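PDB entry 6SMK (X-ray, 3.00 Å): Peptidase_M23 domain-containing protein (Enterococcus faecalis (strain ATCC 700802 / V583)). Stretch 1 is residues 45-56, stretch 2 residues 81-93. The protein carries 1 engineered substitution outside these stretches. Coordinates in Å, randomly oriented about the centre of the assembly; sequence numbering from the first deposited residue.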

# COMPACT_ATOMS: atom_id res chain seq x y z
N GLN A 45 -1.54 1.27 8.60
CA GLN A 45 -2.83 0.72 8.98
C GLN A 45 -2.72 -0.35 10.05
O GLN A 45 -3.59 -0.46 10.92
N TYR A 46 -1.66 -1.15 10.01
CA TYR A 46 -1.47 -2.22 10.98
C TYR A 46 -0.04 -2.18 11.47
O TYR A 46 0.86 -1.75 10.74
N PRO A 47 0.21 -2.59 12.71
CA PRO A 47 1.59 -2.63 13.21
C PRO A 47 2.36 -3.78 12.59
O PRO A 47 1.80 -4.83 12.28
N GLY A 48 3.66 -3.58 12.45
CA GLY A 48 4.52 -4.66 12.02
C GLY A 48 5.95 -4.19 11.84
O GLY A 48 6.31 -3.07 12.19
N LEU A 49 6.74 -5.09 11.26
CA LEU A 49 8.16 -4.88 11.01
C LEU A 49 8.38 -4.44 9.57
O LEU A 49 7.87 -5.08 8.64
N VAL A 50 9.11 -3.34 9.39
CA VAL A 50 9.50 -2.89 8.06
C VAL A 50 10.62 -3.80 7.57
O VAL A 50 11.72 -3.79 8.13
N ASP A 51 10.34 -4.59 6.54
CA ASP A 51 11.36 -5.48 5.98
C ASP A 51 11.44 -5.35 4.46
O ASP A 51 11.92 -6.28 3.80
N TRP A 52 11.02 -4.22 3.91
CA TRP A 52 11.05 -4.03 2.46
C TRP A 52 10.93 -2.55 2.17
O TRP A 52 9.88 -1.95 2.44
N VAL A 53 11.99 -1.96 1.62
CA VAL A 53 11.95 -0.57 1.19
C VAL A 53 12.56 -0.50 -0.20
O VAL A 53 13.61 -1.11 -0.45
N GLN A 54 11.90 0.23 -1.09
CA GLN A 54 12.34 0.29 -2.48
C GLN A 54 12.03 1.67 -3.06
O GLN A 54 10.95 2.23 -2.84
N SER A 55 13.01 2.20 -3.79
CA SER A 55 12.84 3.39 -4.62
C SER A 55 13.10 2.99 -6.06
O SER A 55 14.20 2.52 -6.39
N SER A 56 12.08 3.15 -6.90
CA SER A 56 12.18 2.90 -8.32
C SER A 56 11.23 3.84 -9.03
O SER A 56 10.43 4.54 -8.40
N ARG A 81 7.84 10.55 -0.72
CA ARG A 81 8.96 10.47 0.20
C ARG A 81 8.72 9.28 1.11
O ARG A 81 7.61 9.09 1.62
N ILE A 82 9.76 8.48 1.31
CA ILE A 82 9.71 7.38 2.26
C ILE A 82 10.21 7.87 3.60
O ILE A 82 11.22 8.58 3.68
N ARG A 83 9.51 7.48 4.67
CA ARG A 83 9.87 7.91 6.01
C ARG A 83 10.16 6.76 6.96
O ARG A 83 10.59 7.01 8.09
N ALA A 84 9.93 5.52 6.55
CA ALA A 84 10.36 4.37 7.34
C ALA A 84 11.70 3.87 6.85
O ALA A 84 12.00 3.92 5.65
N LYS A 85 12.53 3.42 7.78
CA LYS A 85 13.80 2.80 7.47
C LYS A 85 13.67 1.30 7.71
O LYS A 85 12.82 0.84 8.48
N MET A 86 14.49 0.52 7.04
CA MET A 86 14.34 -0.91 7.24
C MET A 86 14.77 -1.33 8.64
O MET A 86 15.76 -0.85 9.19
N GLY A 87 14.00 -2.26 9.20
CA GLY A 87 14.16 -2.68 10.56
C GLY A 87 13.21 -1.99 11.52
O GLY A 87 12.98 -2.51 12.62
N ASP A 88 12.66 -0.85 11.11
CA ASP A 88 11.74 -0.09 11.95
C ASP A 88 10.58 -0.98 12.40
O ASP A 88 9.96 -1.68 11.60
N LYS A 89 10.35 -1.01 13.71
CA LYS A 89 9.09 -1.53 14.24
C LYS A 89 8.10 -0.38 14.24
O LYS A 89 8.36 0.66 14.85
N VAL A 90 6.98 -0.54 13.53
CA VAL A 90 6.06 0.58 13.42
C VAL A 90 4.71 0.19 14.00
O VAL A 90 4.32 -0.98 14.00
N LYS A 91 4.02 1.19 14.54
CA LYS A 91 2.68 1.03 15.08
C LYS A 91 1.65 1.61 14.12
O LYS A 91 1.97 2.38 13.21
N ALA A 92 0.40 1.21 14.33
CA ALA A 92 -0.67 1.71 13.49
C ALA A 92 -0.80 3.22 13.69
O ALA A 92 -0.83 3.71 14.82
N GLY A 93 -0.83 3.96 12.60
CA GLY A 93 -0.92 5.39 12.72
C GLY A 93 0.41 6.09 12.74
O GLY A 93 0.44 7.32 12.69

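Arg-81 lies beyond reach of stretch 1, and the packing begins at Ile-82, whose CB points toward it. With chi1 m and chi2 t, the isoleucine extends CD1 to within 3.8 Å of CG1 of Val-53, a t rotamer that also points inward; the same CD1 lies 3.5 Å from O of Gln-54. A long, branched aliphatic side chain suits a site where the partners are spread along a strand. Arg-83 makes no contact, but Ala-84 points in again, and its CB meets CG2 of Val-50 at 3.9 Å, a small methyl filling a buried place.

Lys-85 points away, leaving its backbone to do the work. Its O lies 3.4 Å from CG1 of Val-50 and accepts the bond from Asp-88 N (3.1 Å) that closes a type II turn, while its N donates to OD2 of Asp-88 (3.0 Å), so the carboxylate ties the last residue of the turn back to the first. Met-86 leaves sideways, yet its flexible chain, t at chi1 and chi2, brings CE to 3.0 Å from O of Asp-51, a tight approach, and CG to 4.4 Å from CG1 of Val-50. Gly-87, with positive phi, suits the turn because a CB would jam against the preceding carbonyl; its N donates to O of Val-50 (2.9 Å), and O of Asp-88 accepts from N of Val-50 (2.9 Å).

The antiparallel pairing then takes over. Lys-89 and Leu-49 share one face, where a long, charged chain can remain exposed. Val-90, chi1 m, occupies the other face, its CG1 3.8 Å from CG2 of Val-50, a buried t rotamer; N of Val-90 donates to O of Gly-48 (2.9 Å), and N of Gly-48 donates to O of Val-90 (3.1 Å). Lys-91 points away, whereas Ala-92 sets its CB 4.3 Å from CD of Pro-47, a modest apolar contact at an exposed edge.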

# COMPACT_ATOMS: atom_id res chain seq x y z
CB GLN A 45 -3.51 0.14 7.74
CG GLN A 45 -3.84 1.20 6.73
CD GLN A 45 -4.58 2.34 7.35
OE1 GLN A 45 -5.73 2.20 7.78
NE2 GLN A 45 -3.91 3.48 7.44
CB TYR A 46 -1.82 -3.58 10.34
CG TYR A 46 -3.28 -3.65 9.94
CD1 TYR A 46 -3.70 -3.22 8.69
CD2 TYR A 46 -4.24 -4.09 10.83
CE1 TYR A 46 -5.04 -3.25 8.34
CE2 TYR A 46 -5.57 -4.14 10.48
CZ TYR A 46 -5.97 -3.71 9.25
OH TYR A 46 -7.31 -3.75 8.93
CB PRO A 47 1.42 -2.86 14.71
CG PRO A 47 0.17 -3.63 14.80
CD PRO A 47 -0.74 -3.08 13.72
CB LEU A 49 8.93 -6.18 11.28
CG LEU A 49 10.38 -6.26 10.81
CD1 LEU A 49 11.28 -5.49 11.76
CD2 LEU A 49 10.81 -7.71 10.69
CB VAL A 50 9.95 -1.43 8.07
CG1 VAL A 50 10.68 -1.10 6.76
CG2 VAL A 50 8.75 -0.51 8.29
CB ASP A 51 11.10 -6.93 6.38
CG ASP A 51 9.82 -7.49 5.80
OD1 ASP A 51 8.99 -6.72 5.30
OD2 ASP A 51 9.66 -8.73 5.85
CB TRP A 52 9.92 -4.81 1.80
CG TRP A 52 9.87 -4.65 0.34
CD1 TRP A 52 9.31 -3.63 -0.37
CD2 TRP A 52 10.38 -5.57 -0.62
NE1 TRP A 52 9.45 -3.85 -1.72
CE2 TRP A 52 10.11 -5.04 -1.90
CE3 TRP A 52 11.05 -6.79 -0.53
CZ2 TRP A 52 10.47 -5.68 -3.07
CZ3 TRP A 52 11.40 -7.44 -1.70
CH2 TRP A 52 11.12 -6.89 -2.95
CB VAL A 53 12.70 0.36 2.16
CG1 VAL A 53 12.60 1.78 1.67
CG2 VAL A 53 12.11 0.23 3.56
CB GLN A 54 11.69 -0.81 -3.31
CG GLN A 54 11.85 -0.61 -4.80
CD GLN A 54 11.56 -1.86 -5.57
OE1 GLN A 54 12.11 -2.92 -5.26
NE2 GLN A 54 10.70 -1.76 -6.59
CB SER A 55 13.76 4.54 -4.20
OG SER A 55 13.69 4.80 -2.80
CB SER A 56 11.87 1.44 -8.67
OG SER A 56 10.59 1.07 -8.18
CB ARG A 81 9.10 11.75 1.04
CG ARG A 81 10.28 11.68 1.99
CD ARG A 81 10.30 12.85 2.96
NE ARG A 81 11.51 12.85 3.78
CZ ARG A 81 11.85 13.83 4.60
NH1 ARG A 81 11.07 14.90 4.72
NH2 ARG A 81 12.97 13.74 5.31
CB ILE A 82 10.54 6.19 1.76
CG1 ILE A 82 10.12 5.82 0.34
CG2 ILE A 82 10.34 5.03 2.72
CD1 ILE A 82 10.76 4.54 -0.18
CB ARG A 83 8.76 8.80 6.60
CG ARG A 83 8.56 10.12 5.87
CD ARG A 83 7.73 11.10 6.68
NE ARG A 83 7.59 12.39 6.00
CZ ARG A 83 8.46 13.38 6.11
NH1 ARG A 83 9.53 13.24 6.89
NH2 ARG A 83 8.26 14.51 5.45
CB ALA A 84 9.34 3.24 7.28
CB LYS A 85 14.95 3.39 8.30
CG LYS A 85 14.83 4.87 8.74
CD LYS A 85 14.47 5.84 7.57
CE LYS A 85 13.83 7.15 8.07
NZ LYS A 85 13.86 8.28 7.08
CB MET A 86 15.13 -1.70 6.22
CG MET A 86 14.54 -3.04 6.20
SD MET A 86 15.66 -4.18 5.58
CE MET A 86 14.56 -5.17 4.66
CB ASP A 88 11.20 1.12 11.18
CG ASP A 88 12.20 2.28 11.10
OD1 ASP A 88 13.39 2.08 11.45
OD2 ASP A 88 11.81 3.40 10.68
CB LYS A 89 9.28 -2.08 15.65
CG LYS A 89 10.37 -3.12 15.79
CD LYS A 89 9.80 -4.44 16.31
CE LYS A 89 10.89 -5.38 16.79
NZ LYS A 89 10.36 -6.43 17.71
CB VAL A 90 5.90 1.07 11.96
CG1 VAL A 90 7.28 1.29 11.34
CG2 VAL A 90 5.08 0.11 11.15
CB LYS A 91 2.52 1.69 16.45
CG LYS A 91 3.80 1.87 17.25
CD LYS A 91 3.49 1.88 18.74
CE LYS A 91 4.56 2.59 19.55
NZ LYS A 91 4.49 2.21 21.00
CB ALA A 92 -1.98 0.99 13.81